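Local coordinates for protein UL16 (Human herpesvirus 5 strain ad169, PDB 2WY3), which helps the virus escape host immunity by retaining ligands of the natural killer cell receptor KLRK1, such as ULBP1 and ULBP2, inside the infected cell, at residues 17-22 and 111-116; 38-43 and 96-101; 50-55 and 62-67. One frame throughout, in Å; residues are numbered along the deposited sequence.

Interaction 1: 17-22 and 111-116; sequences TELASI and RYDCLR. With NAG (2-acetamido-2-deoxy-beta-D-glucopyranose), chain H.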
loop_
_atom_site.group_PDB
_atom_site.type_symbol
_atom_site.label_atom_id
_atom_site.label_comp_id
_atom_site.label_asym_id
_atom_site.label_seq_id
_atom_site.Cartn_x
_atom_site.Cartn_y
_atom_site.Cartn_z
ATOM N N THR B 17 -15.466 -19.611 -15.528
ATOM C CA THR B 17 -15.323 -19.799 -16.968
ATOM C C THR B 17 -15.695 -18.534 -17.750
ATOM O O THR B 17 -15.307 -18.372 -18.904
ATOM C CB THR B 17 -16.180 -20.984 -17.455
ATOM O OG1 THR B 17 -15.907 -22.128 -16.637
ATOM C CG2 THR B 17 -15.867 -21.318 -18.905
ATOM N N GLU B 18 -16.442 -17.632 -17.118
ATOM C CA GLU B 18 -16.879 -16.422 -17.799
ATOM C C GLU B 18 -15.894 -15.268 -17.610
ATOM O O GLU B 18 -15.982 -14.260 -18.307
ATOM C CB GLU B 18 -18.257 -15.983 -17.300
ATOM C CG GLU B 18 -19.384 -16.922 -17.681
ATOM C CD GLU B 18 -20.689 -16.550 -17.012
ATOM O OE1 GLU B 18 -20.700 -15.562 -16.245
ATOM O OE2 GLU B 18 -21.701 -17.246 -17.248
ATOM N N LEU B 19 -14.960 -15.418 -16.676
ATOM C CA LEU B 19 -14.093 -14.288 -16.320
ATOM C C LEU B 19 -13.219 -13.803 -17.475
ATOM O O LEU B 19 -13.008 -12.602 -17.631
ATOM C CB LEU B 19 -13.208 -14.622 -15.112
ATOM C CG LEU B 19 -13.942 -14.844 -13.791
ATOM C CD1 LEU B 19 -12.947 -15.229 -12.701
ATOM C CD2 LEU B 19 -14.722 -13.603 -13.403
ATOM N N ALA B 20 -12.690 -14.728 -18.272
ATOM C CA ALA B 20 -11.780 -14.338 -19.348
ATOM C C ALA B 20 -12.386 -13.286 -20.284
ATOM O O ALA B 20 -11.693 -12.360 -20.708
ATOM C CB ALA B 20 -11.315 -15.558 -20.142
ATOM N N SER B 21 -13.672 -13.436 -20.593
ATOM C CA SER B 21 -14.353 -12.558 -21.548
ATOM C C SER B 21 -14.876 -11.231 -20.977
ATOM O O SER B 21 -15.320 -10.359 -21.728
ATOM C CB SER B 21 -15.492 -13.314 -22.251
ATOM O OG SER B 21 -16.523 -13.648 -21.329
ATOM N N ILE B 22 -14.826 -11.069 -19.662
ATOM C CA ILE B 22 -15.284 -9.826 -19.050
ATOM C C ILE B 22 -14.260 -8.715 -19.289
ATOM O O ILE B 22 -13.062 -8.939 -19.142
ATOM C CB ILE B 22 -15.509 -10.020 -17.529
ATOM C CG1 ILE B 22 -16.698 -10.962 -17.306
ATOM C CG2 ILE B 22 -15.734 -8.668 -16.827
ATOM C CD1 ILE B 22 -16.912 -11.351 -15.848
ATOM N N ARG B 111 -3.226 -14.750 -14.104
ATOM C CA ARG B 111 -4.124 -13.586 -14.199
ATOM C C ARG B 111 -4.852 -13.421 -12.882
ATOM O O ARG B 111 -5.486 -14.373 -12.415
ATOM C CB ARG B 111 -5.143 -13.856 -15.309
ATOM C CG ARG B 111 -5.936 -12.645 -15.806
ATOM C CD ARG B 111 -6.940 -13.075 -16.889
ATOM N NE ARG B 111 -8.167 -13.585 -16.293
ATOM C CZ ARG B 111 -8.725 -14.755 -16.577
ATOM N NH1 ARG B 111 -8.177 -15.567 -17.483
ATOM N NH2 ARG B 111 -9.841 -15.106 -15.951
ATOM N N TYR B 112 -4.764 -12.230 -12.282
ATOM C CA TYR B 112 -5.440 -11.934 -11.014
ATOM C C TYR B 112 -6.550 -10.930 -11.291
ATOM O O TYR B 112 -6.271 -9.807 -11.717
ATOM C CB TYR B 112 -4.450 -11.366 -9.971
ATOM C CG TYR B 112 -3.435 -12.413 -9.527
ATOM C CD1 TYR B 112 -3.613 -13.119 -8.339
ATOM C CD2 TYR B 112 -2.325 -12.717 -10.317
ATOM C CE1 TYR B 112 -2.699 -14.095 -7.936
ATOM C CE2 TYR B 112 -1.403 -13.698 -9.917
ATOM C CZ TYR B 112 -1.605 -14.377 -8.735
ATOM O OH TYR B 112 -0.700 -15.354 -8.346
ATOM N N ASP B 113 -7.794 -11.345 -11.067
ATOM C CA ASP B 113 -8.965 -10.522 -11.379
ATOM C C ASP B 113 -9.631 -10.078 -10.079
ATOM O O ASP B 113 -10.129 -10.915 -9.325
ATOM C CB ASP B 113 -9.985 -11.313 -12.216
ATOM C CG ASP B 113 -9.505 -11.575 -13.642
ATOM O OD1 ASP B 113 -8.876 -10.679 -14.231
ATOM O OD2 ASP B 113 -9.750 -12.673 -14.182
ATOM N N CYS B 114 -9.649 -8.774 -9.821
ATOM C CA CYS B 114 -10.358 -8.246 -8.654
ATOM C C CYS B 114 -11.822 -8.093 -8.992
ATOM O O CYS B 114 -12.180 -7.372 -9.924
ATOM C CB CYS B 114 -9.780 -6.908 -8.227
ATOM S SG CYS B 114 -8.114 -7.158 -7.536
ATOM N N LEU B 115 -12.668 -8.768 -8.212
ATOM C CA LEU B 115 -14.053 -8.999 -8.579
ATOM C C LEU B 115 -14.986 -8.143 -7.764
ATOM O O LEU B 115 -14.703 -7.854 -6.606
ATOM C CB LEU B 115 -14.433 -10.459 -8.293
ATOM C CG LEU B 115 -13.566 -11.546 -8.931
ATOM C CD1 LEU B 115 -14.141 -12.925 -8.579
ATOM C CD2 LEU B 115 -13.508 -11.348 -10.433
ATOM N N ARG B 116 -16.101 -7.764 -8.377
ATOM C CA ARG B 116 -17.209 -7.119 -7.671
ATOM C C ARG B 116 -18.509 -7.412 -8.389
ATOM O O ARG B 116 -18.548 -7.467 -9.614
ATOM C CB ARG B 116 -17.030 -5.598 -7.613
ATOM C CG ARG B 116 -17.875 -4.944 -6.508
ATOM C CD ARG B 116 -17.551 -3.464 -6.319
ATOM N NE ARG B 116 -18.127 -2.998 -5.048
ATOM C CZ ARG B 116 -17.895 -1.810 -4.508
ATOM N NH1 ARG B 116 -17.098 -0.940 -5.123
ATOM N NH2 ARG B 116 -18.462 -1.494 -3.354
HETATM C C1 NAG H . -20.212 -21.027 -16.767
HETATM C C2 NAG H . -21.474 -21.880 -16.904
HETATM C C3 NAG H . -21.482 -22.689 -18.196
HETATM C C4 NAG H . -21.150 -21.809 -19.389
HETATM C C5 NAG H . -19.884 -20.997 -19.149
HETATM C C6 NAG H . -19.697 -19.995 -20.281
HETATM C C7 NAG H . -22.642 -22.690 -14.941
HETATM C C8 NAG H . -22.653 -23.628 -13.770
HETATM N N2 NAG H . -21.600 -22.773 -15.767
HETATM O O3 NAG H . -22.759 -23.256 -18.387
HETATM O O4 NAG H . -20.976 -22.622 -20.529
HETATM O O5 NAG H . -19.953 -20.274 -17.936
HETATM O O6 NAG H . -20.774 -19.081 -20.256
HETATM O O7 NAG H . -23.563 -21.891 -15.108
#

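Interaction 2: 38-43 and 96-101; sequences CYYENV and TKLYTS. With NAG (2-acetamido-2-deoxy-beta-D-glucopyranose), chain I.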
loop_
_atom_site.group_PDB
_atom_site.type_symbol
_atom_site.label_atom_id
_atom_site.label_comp_id
_atom_site.label_asym_id
_atom_site.label_seq_id
_atom_site.Cartn_x
_atom_site.Cartn_y
_atom_site.Cartn_z
ATOM N N CYS B 38 -6.231 -3.632 -5.232
ATOM C CA CYS B 38 -7.477 -3.221 -5.862
ATOM C C CYS B 38 -8.319 -2.293 -4.996
ATOM O O CYS B 38 -8.420 -2.482 -3.792
ATOM C CB CYS B 38 -8.246 -4.454 -6.267
ATOM S SG CYS B 38 -7.319 -5.320 -7.572
ATOM N N TYR B 39 -8.912 -1.304 -5.648
ATOM C CA TYR B 39 -9.502 -0.148 -5.003
ATOM C C TYR B 39 -11.021 -0.205 -5.069
ATOM O O TYR B 39 -11.602 -0.148 -6.160
ATOM C CB TYR B 39 -8.978 1.052 -5.795
ATOM C CG TYR B 39 -9.181 2.431 -5.245
ATOM C CD1 TYR B 39 -8.109 3.141 -4.708
ATOM C CD2 TYR B 39 -10.406 3.064 -5.328
ATOM C CE1 TYR B 39 -8.264 4.432 -4.239
ATOM C CE2 TYR B 39 -10.574 4.364 -4.858
ATOM C CZ TYR B 39 -9.495 5.039 -4.315
ATOM O OH TYR B 39 -9.653 6.327 -3.856
ATOM N N TYR B 40 -11.664 -0.329 -3.911
ATOM C CA TYR B 40 -13.123 -0.471 -3.836
ATOM C C TYR B 40 -13.736 0.675 -3.044
ATOM O O TYR B 40 -13.481 0.808 -1.850
ATOM C CB TYR B 40 -13.492 -1.758 -3.087
ATOM C CG TYR B 40 -13.210 -3.060 -3.808
ATOM C CD1 TYR B 40 -14.235 -3.766 -4.436
ATOM C CD2 TYR B 40 -11.929 -3.600 -3.824
ATOM C CE1 TYR B 40 -13.983 -4.979 -5.069
ATOM C CE2 TYR B 40 -11.663 -4.791 -4.463
ATOM C CZ TYR B 40 -12.685 -5.477 -5.091
ATOM O OH TYR B 40 -12.410 -6.668 -5.712
ATOM N N GLU B 41 -14.573 1.479 -3.685
ATOM C CA GLU B 41 -15.292 2.525 -2.957
ATOM C C GLU B 41 -16.620 2.008 -2.412
ATOM O O GLU B 41 -17.256 1.151 -3.028
ATOM C CB GLU B 41 -15.545 3.719 -3.892
ATOM C CG GLU B 41 -14.243 4.282 -4.435
ATOM C CD GLU B 41 -14.423 5.417 -5.417
ATOM O OE1 GLU B 41 -14.986 5.181 -6.504
ATOM O OE2 GLU B 41 -13.973 6.538 -5.100
ATOM N N ASN B 42 -16.979 2.511 -1.232
ATOM C CA ASN B 42 -18.292 2.296 -0.621
ATOM C C ASN B 42 -18.706 0.830 -0.470
ATOM O O ASN B 42 -19.827 0.440 -0.803
ATOM C CB ASN B 42 -19.361 3.090 -1.373
ATOM C CG ASN B 42 -19.291 4.581 -1.080
ATOM O OD1 ASN B 42 -18.425 5.041 -0.332
ATOM N ND2 ASN B 42 -20.210 5.344 -1.662
ATOM N N VAL B 43 -17.789 0.027 0.049
ATOM C CA VAL B 43 -18.057 -1.375 0.333
ATOM C C VAL B 43 -19.012 -1.463 1.516
ATOM O O VAL B 43 -18.781 -0.829 2.541
ATOM C CB VAL B 43 -16.754 -2.127 0.661
ATOM C CG1 VAL B 43 -17.048 -3.576 1.061
ATOM C CG2 VAL B 43 -15.819 -2.089 -0.546
ATOM N N THR B 96 -11.909 0.657 0.482
ATOM C CA THR B 96 -11.305 -0.577 0.955
ATOM C C THR B 96 -10.349 -1.056 -0.131
ATOM O O THR B 96 -10.711 -1.082 -1.294
ATOM C CB THR B 96 -12.374 -1.664 1.166
ATOM O OG1 THR B 96 -13.313 -1.221 2.153
ATOM C CG2 THR B 96 -11.727 -2.962 1.627
ATOM N N LYS B 97 -9.126 -1.415 0.240
ATOM C CA LYS B 97 -8.203 -1.976 -0.742
ATOM C C LYS B 97 -7.994 -3.450 -0.450
ATOM O O LYS B 97 -7.843 -3.842 0.712
ATOM C CB LYS B 97 -6.860 -1.258 -0.674
ATOM C CG LYS B 97 -6.876 0.132 -1.291
ATOM C CD LYS B 97 -5.577 0.862 -0.984
ATOM C CE LYS B 97 -5.487 2.175 -1.743
ATOM N NZ LYS B 97 -4.332 2.975 -1.260
ATOM N N LEU B 98 -7.990 -4.267 -1.499
ATOM C CA LEU B 98 -7.613 -5.666 -1.352
ATOM C C LEU B 98 -6.175 -5.826 -1.843
ATOM O O LEU B 98 -5.860 -5.480 -2.986
ATOM C CB LEU B 98 -8.542 -6.568 -2.174
ATOM C CG LEU B 98 -10.015 -6.648 -1.768
ATOM C CD1 LEU B 98 -10.689 -7.824 -2.462
ATOM C CD2 LEU B 98 -10.153 -6.775 -0.253
ATOM N N TYR B 99 -5.311 -6.357 -0.984
ATOM C CA TYR B 99 -3.903 -6.552 -1.319
ATOM C C TYR B 99 -3.612 -8.011 -1.559
ATOM O O TYR B 99 -3.909 -8.851 -0.712
ATOM C CB TYR B 99 -3.008 -6.098 -0.158
ATOM C CG TYR B 99 -2.896 -4.612 -0.002
ATOM C CD1 TYR B 99 -1.751 -3.939 -0.419
ATOM C CD2 TYR B 99 -3.931 -3.873 0.562
ATOM C CE1 TYR B 99 -1.634 -2.571 -0.273
ATOM C CE2 TYR B 99 -3.823 -2.495 0.706
ATOM C CZ TYR B 99 -2.667 -1.855 0.284
ATOM O OH TYR B 99 -2.546 -0.493 0.410
ATOM N N THR B 100 -3.026 -8.314 -2.713
ATOM C CA THR B 100 -2.531 -9.652 -2.995
ATOM C C THR B 100 -1.069 -9.541 -3.408
ATOM O O THR B 100 -0.764 -9.066 -4.502
ATOM C CB THR B 100 -3.327 -10.325 -4.137
ATOM O OG1 THR B 100 -4.737 -10.267 -3.842
ATOM C CG2 THR B 100 -2.886 -11.785 -4.306
ATOM N N SER B 101 -0.171 -9.961 -2.525
ATOM C CA SER B 101 1.259 -9.963 -2.820
ATOM C C SER B 101 1.777 -11.378 -2.631
ATOM O O SER B 101 1.530 -11.999 -1.604
ATOM C CB SER B 101 1.996 -8.986 -1.888
ATOM O OG SER B 101 3.400 -9.039 -2.086
HETATM C C1 NAG I . -19.984 6.709 -1.268
HETATM C C2 NAG I . -19.991 7.417 -2.618
HETATM C C3 NAG I . -20.031 8.932 -2.476
HETATM C C4 NAG I . -21.088 9.353 -1.466
HETATM C C5 NAG I . -20.900 8.594 -0.159
HETATM C C6 NAG I . -21.960 8.994 0.860
HETATM C C7 NAG I . -18.855 6.511 -4.563
HETATM C C8 NAG I . -17.614 6.635 -5.396
HETATM N N2 NAG I . -18.798 7.042 -3.346
HETATM O O3 NAG I . -20.313 9.515 -3.729
HETATM O O4 NAG I . -20.988 10.738 -1.222
HETATM O O5 NAG I . -20.974 7.200 -0.388
HETATM O O6 NAG I . -23.218 8.516 0.433
HETATM O O7 NAG I . -19.854 5.942 -5.000
HETATM O O HOH W 1 -15.204 0.997 1.096
#

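Interaction 3: 50-55 and 62-67; sequences GVAFTW and VDLWLY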
loop_
_atom_site.group_PDB
_atom_site.type_symbol
_atom_site.label_atom_id
_atom_site.label_comp_id
_atom_site.label_asym_id
_atom_site.label_seq_id
_atom_site.Cartn_x
_atom_site.Cartn_y
_atom_site.Cartn_z
ATOM N N GLY B 50 -13.558 -9.990 -3.782
ATOM C CA GLY B 50 -12.456 -10.933 -3.767
ATOM C C GLY B 50 -11.611 -10.927 -5.010
ATOM O O GLY B 50 -11.804 -10.102 -5.913
ATOM N N VAL B 51 -10.701 -11.893 -5.077
ATOM C CA VAL B 51 -9.717 -11.944 -6.150
ATOM C C VAL B 51 -9.629 -13.368 -6.694
ATOM O O VAL B 51 -9.434 -14.313 -5.934
ATOM C CB VAL B 51 -8.318 -11.528 -5.647
ATOM C CG1 VAL B 51 -7.340 -11.490 -6.797
ATOM C CG2 VAL B 51 -8.377 -10.160 -4.951
ATOM N N ALA B 52 -9.791 -13.502 -8.009
ATOM C CA ALA B 52 -9.635 -14.786 -8.684
ATOM C C ALA B 52 -8.247 -14.878 -9.302
ATOM O O ALA B 52 -7.758 -13.908 -9.881
ATOM C CB ALA B 52 -10.704 -14.933 -9.783
ATOM N N PHE B 53 -7.623 -16.048 -9.186
ATOM C CA PHE B 53 -6.316 -16.300 -9.786
ATOM C C PHE B 53 -6.410 -17.435 -10.806
ATOM O O PHE B 53 -6.704 -18.584 -10.443
ATOM C CB PHE B 53 -5.286 -16.677 -8.706
ATOM C CG PHE B 53 -4.011 -17.279 -9.266
ATOM C CD1 PHE B 53 -3.317 -16.647 -10.282
ATOM C CD2 PHE B 53 -3.519 -18.482 -8.773
ATOM C CE1 PHE B 53 -2.149 -17.194 -10.811
ATOM C CE2 PHE B 53 -2.346 -19.037 -9.287
ATOM C CZ PHE B 53 -1.662 -18.396 -10.312
ATOM N N THR B 54 -6.151 -17.125 -12.070
ATOM C CA THR B 54 -6.178 -18.151 -13.121
ATOM C C THR B 54 -4.733 -18.454 -13.526
ATOM O O THR B 54 -4.010 -17.563 -13.956
ATOM C CB THR B 54 -6.992 -17.651 -14.351
ATOM O OG1 THR B 54 -8.352 -17.375 -13.963
ATOM C CG2 THR B 54 -6.991 -18.693 -15.465
ATOM N N TRP B 55 -4.304 -19.707 -13.389
ATOM C CA TRP B 55 -2.906 -20.077 -13.647
ATOM C C TRP B 55 -2.527 -19.861 -15.115
ATOM O O TRP B 55 -3.291 -20.211 -16.008
ATOM C CB TRP B 55 -2.717 -21.561 -13.306
ATOM C CG TRP B 55 -1.295 -22.008 -13.253
ATOM C CD1 TRP B 55 -0.199 -21.268 -12.882
ATOM C CD2 TRP B 55 -0.818 -23.320 -13.547
ATOM N NE1 TRP B 55 0.944 -22.062 -12.932
ATOM C CE2 TRP B 55 0.582 -23.320 -13.343
ATOM C CE3 TRP B 55 -1.443 -24.506 -13.951
ATOM C CZ2 TRP B 55 1.366 -24.463 -13.544
ATOM C CZ3 TRP B 55 -0.659 -25.636 -14.160
ATOM C CH2 TRP B 55 0.729 -25.606 -13.948
ATOM N N VAL B 62 -8.260 -22.365 -11.397
ATOM C CA VAL B 62 -8.579 -21.036 -10.858
ATOM C C VAL B 62 -8.743 -21.093 -9.353
ATOM O O VAL B 62 -9.487 -21.929 -8.835
ATOM C CB VAL B 62 -9.884 -20.479 -11.482
ATOM C CG1 VAL B 62 -10.156 -19.055 -10.989
ATOM C CG2 VAL B 62 -9.793 -20.488 -12.998
ATOM N N ASP B 63 -8.043 -20.208 -8.650
ATOM C CA ASP B 63 -8.135 -20.107 -7.205
ATOM C C ASP B 63 -8.869 -18.814 -6.852
ATOM O O ASP B 63 -9.115 -17.974 -7.713
ATOM C CB ASP B 63 -6.738 -20.108 -6.582
ATOM C CG ASP B 63 -6.735 -20.645 -5.147
ATOM O OD1 ASP B 63 -7.827 -20.920 -4.601
ATOM O OD2 ASP B 63 -5.638 -20.810 -4.577
ATOM N N LEU B 64 -9.218 -18.658 -5.586
ATOM C CA LEU B 64 -10.058 -17.539 -5.191
ATOM C C LEU B 64 -9.835 -17.215 -3.730
ATOM O O LEU B 64 -9.756 -18.117 -2.906
ATOM C CB LEU B 64 -11.528 -17.942 -5.380
ATOM C CG LEU B 64 -12.605 -16.909 -5.041
ATOM C CD1 LEU B 64 -12.599 -15.782 -6.076
ATOM C CD2 LEU B 64 -13.990 -17.578 -4.978
ATOM N N TRP B 65 -9.738 -15.932 -3.398
ATOM C CA TRP B 65 -9.875 -15.529 -2.007
ATOM C C TRP B 65 -10.959 -14.474 -1.880
ATOM O O TRP B 65 -11.184 -13.709 -2.817
ATOM C CB TRP B 65 -8.534 -15.109 -1.368
ATOM C CG TRP B 65 -7.920 -13.744 -1.695
ATOM C CD1 TRP B 65 -7.011 -13.464 -2.680
ATOM C CD2 TRP B 65 -8.090 -12.521 -0.946
ATOM N NE1 TRP B 65 -6.629 -12.131 -2.607
ATOM C CE2 TRP B 65 -7.278 -11.536 -1.556
ATOM C CE3 TRP B 65 -8.855 -12.166 0.176
ATOM C CZ2 TRP B 65 -7.216 -10.210 -1.088
ATOM C CZ3 TRP B 65 -8.800 -10.844 0.640
ATOM C CH2 TRP B 65 -7.986 -9.884 0.002
ATOM N N LEU B 66 -11.648 -14.464 -0.742
ATOM C CA LEU B 66 -12.841 -13.640 -0.567
ATOM C C LEU B 66 -12.801 -12.844 0.737
ATOM O O LEU B 66 -12.241 -13.290 1.730
ATOM C CB LEU B 66 -14.108 -14.512 -0.571
ATOM C CG LEU B 66 -14.409 -15.305 -1.847
ATOM C CD1 LEU B 66 -15.608 -16.218 -1.623
ATOM C CD2 LEU B 66 -14.643 -14.352 -3.027
ATOM N N TYR B 67 -13.428 -11.670 0.704
ATOM C CA TYR B 67 -13.385 -10.704 1.802
ATOM C C TYR B 67 -14.802 -10.207 2.073
ATOM O O TYR B 67 -15.565 -9.958 1.134
ATOM C CB TYR B 67 -12.494 -9.537 1.372
ATOM C CG TYR B 67 -11.977 -8.640 2.473
ATOM C CD1 TYR B 67 -12.410 -7.320 2.583
ATOM C CD2 TYR B 67 -11.024 -9.102 3.379
ATOM C CE1 TYR B 67 -11.914 -6.487 3.585
ATOM C CE2 TYR B 67 -10.529 -8.285 4.361
ATOM C CZ TYR B 67 -10.969 -6.979 4.455
ATOM O OH TYR B 67 -10.469 -6.176 5.452
#

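Interaction 1: 17-22 and 111-116
R111 meets L19 and A20 with the flat end of its side chain, its NH2 coming to 3.5 Å from L19 CB. The arginine chain leaves the strand with CG anti to the backbone N and then bends at chi3 (84°), which turns NE back toward D113. A20 CA lies over one face of the guanidinium, offset toward its rim, and A20 CB is 4.1 Å from R111 NH1. Two residues along, D113 fixes that plane by a salt bridge within the strand. Its OD2 takes both R111 NE, at 2.8 Å on the syn side, and R111 NH2, at 3.0 Å. Because both donors converge side-on on one oxygen, the guanidinium is held beneath the turn of 17-22. D113 OD1 forms a salt bridge with R127, whose like charge lies close to R111. L115 closes the contact with an apolar touch: its CD2 sits 3.9 Å from L19 CD2, the two leucine side chains crossing at about a right angle. On the far flank of the turn, T17 and E18 border a glycan, with E18 CG 3.4 Å from the sugar O5. No hydrogen bond spans the two segments; leucine packing and carbon laid over a paired guanidinium rest the turn on the sheet. No charged partner comes from 17-22 here, though L19 O takes a weak hydrogen bond from R127 NH2, and buried D113 probably eases the closeness of the two arginines.

Interaction 2: 38-43 and 96-101
Y40 and L98 lie on the same face of an antiparallel strand pair, and Y40 CE2 touches L98 CG at 3.7 Å. CG of Y40 stands anti to the carbonyl carbon (chi1 -71°); the ring beyond it brings CE2 to the leucine, and its edge meets the carbonyl oxygen of T96. On the opposite face, Y39 CD1 approaches K97 CE at 4.1 Å, with the two side chains crossing obliquely. Beneath these side chains run four backbone hydrogen bonds, two each in the C38-L98 and Y40-T96 pairs, the shortest joining T96 N to Y40 O at 2.8 Å. Between them Y39 and K97 form a non-hydrogen-bonded pair, and K97 CA makes a CA-H...O contact with C38 O at 3.1 Å. Where the strand ends, V43 CG2 packs across T96 OG1 at 3.8 Å, and a water links V43 N to the same hydroxyl while bonding weakly to Y40 O. N42, at the intervening bend, carries a glycan on ND2 and points away from T96. Farther out, Y40 OH is hydrogen-bonded to L115 O, whereas Y39 OH reaches an acidic side chain of the other protein in the assembly. The pair forms one side of the three-stranded sheet, 34-41 beside the central 95-102, with 82-89 beyond; the disulfide from C38 to C114 and the packing of L98 on I49 and V51 join it to the facing six-stranded sheet.

Interaction 3: 50-55 and 62-67
V51 and W65 form the tight end of this hairpin, lying side by side and pointing the same way, with V51 CG2 3.5 Å from W65 NE1. CG of W65 takes the crowded position between the backbone N and the carbonyl carbon (chi1 76°). The indole's NE1 and CD1 lie against V51. Its polar partner is T100 OG1, which accepts the NE1 hydrogen. Next to this pair the strands come close at G50, whose CA lies 3.2 Å from W65 O and also meets L66 CD2; a residue without a side chain fits here because that oxygen and that methyl already occupy the ground beside its CA. L64 reaches back across the strand, placing CD1 3.5 Å from V51 O. Four backbone hydrogen bonds join V51 to W65 and F53 to D63, and in the second pair F53 N sits above the plane of the D63 carbonyl (42° out of it). Toward the turn the side chains of V62 and D63 are partly exposed. The F53-D63 pair meets only lightly through its side chains, D63 CB approaching the edge of the F53 ring, though V62 still covers T54, setting CG2 3.6 Å from T54 OG1. The D63 carboxylate turns to its own strand instead, OD1 receiving L64 N at 2.8 Å from above the carboxylate plane, while OD2 is hydrogen-bonded to S77. The hairpin supplies two inner strands of the six-stranded sheet, between 110-118 and the edge strand 71-74. V51 and W65 face strand 95-102 of the other sheet, and F53 stacks on Y112, whereas A52 lies on the opposite face against L19 of the 14-26 loop.

Followed from the N terminus, the three contacts, all in the predicted extracellular part of UL16, nest without crossing. Interaction 1 closes the longest loop, bringing the turn at 17-22 onto strand 110-118. Inside it, interaction 2 closes the path from strand 34-41 to 95-102, and inside that interaction 3 closes the short turn of a hairpin. Interactions 1 and 3 share the six-stranded sheet, where D113 N bonds to A52 O and L115 N to G50 O, while interaction 2 belongs to the three-stranded sheet. The C38-C114 disulfide joins interactions 1 and 2, and the W65-T100 hydrogen bond joins 2 and 3, tying together the halves of the beta sandwich.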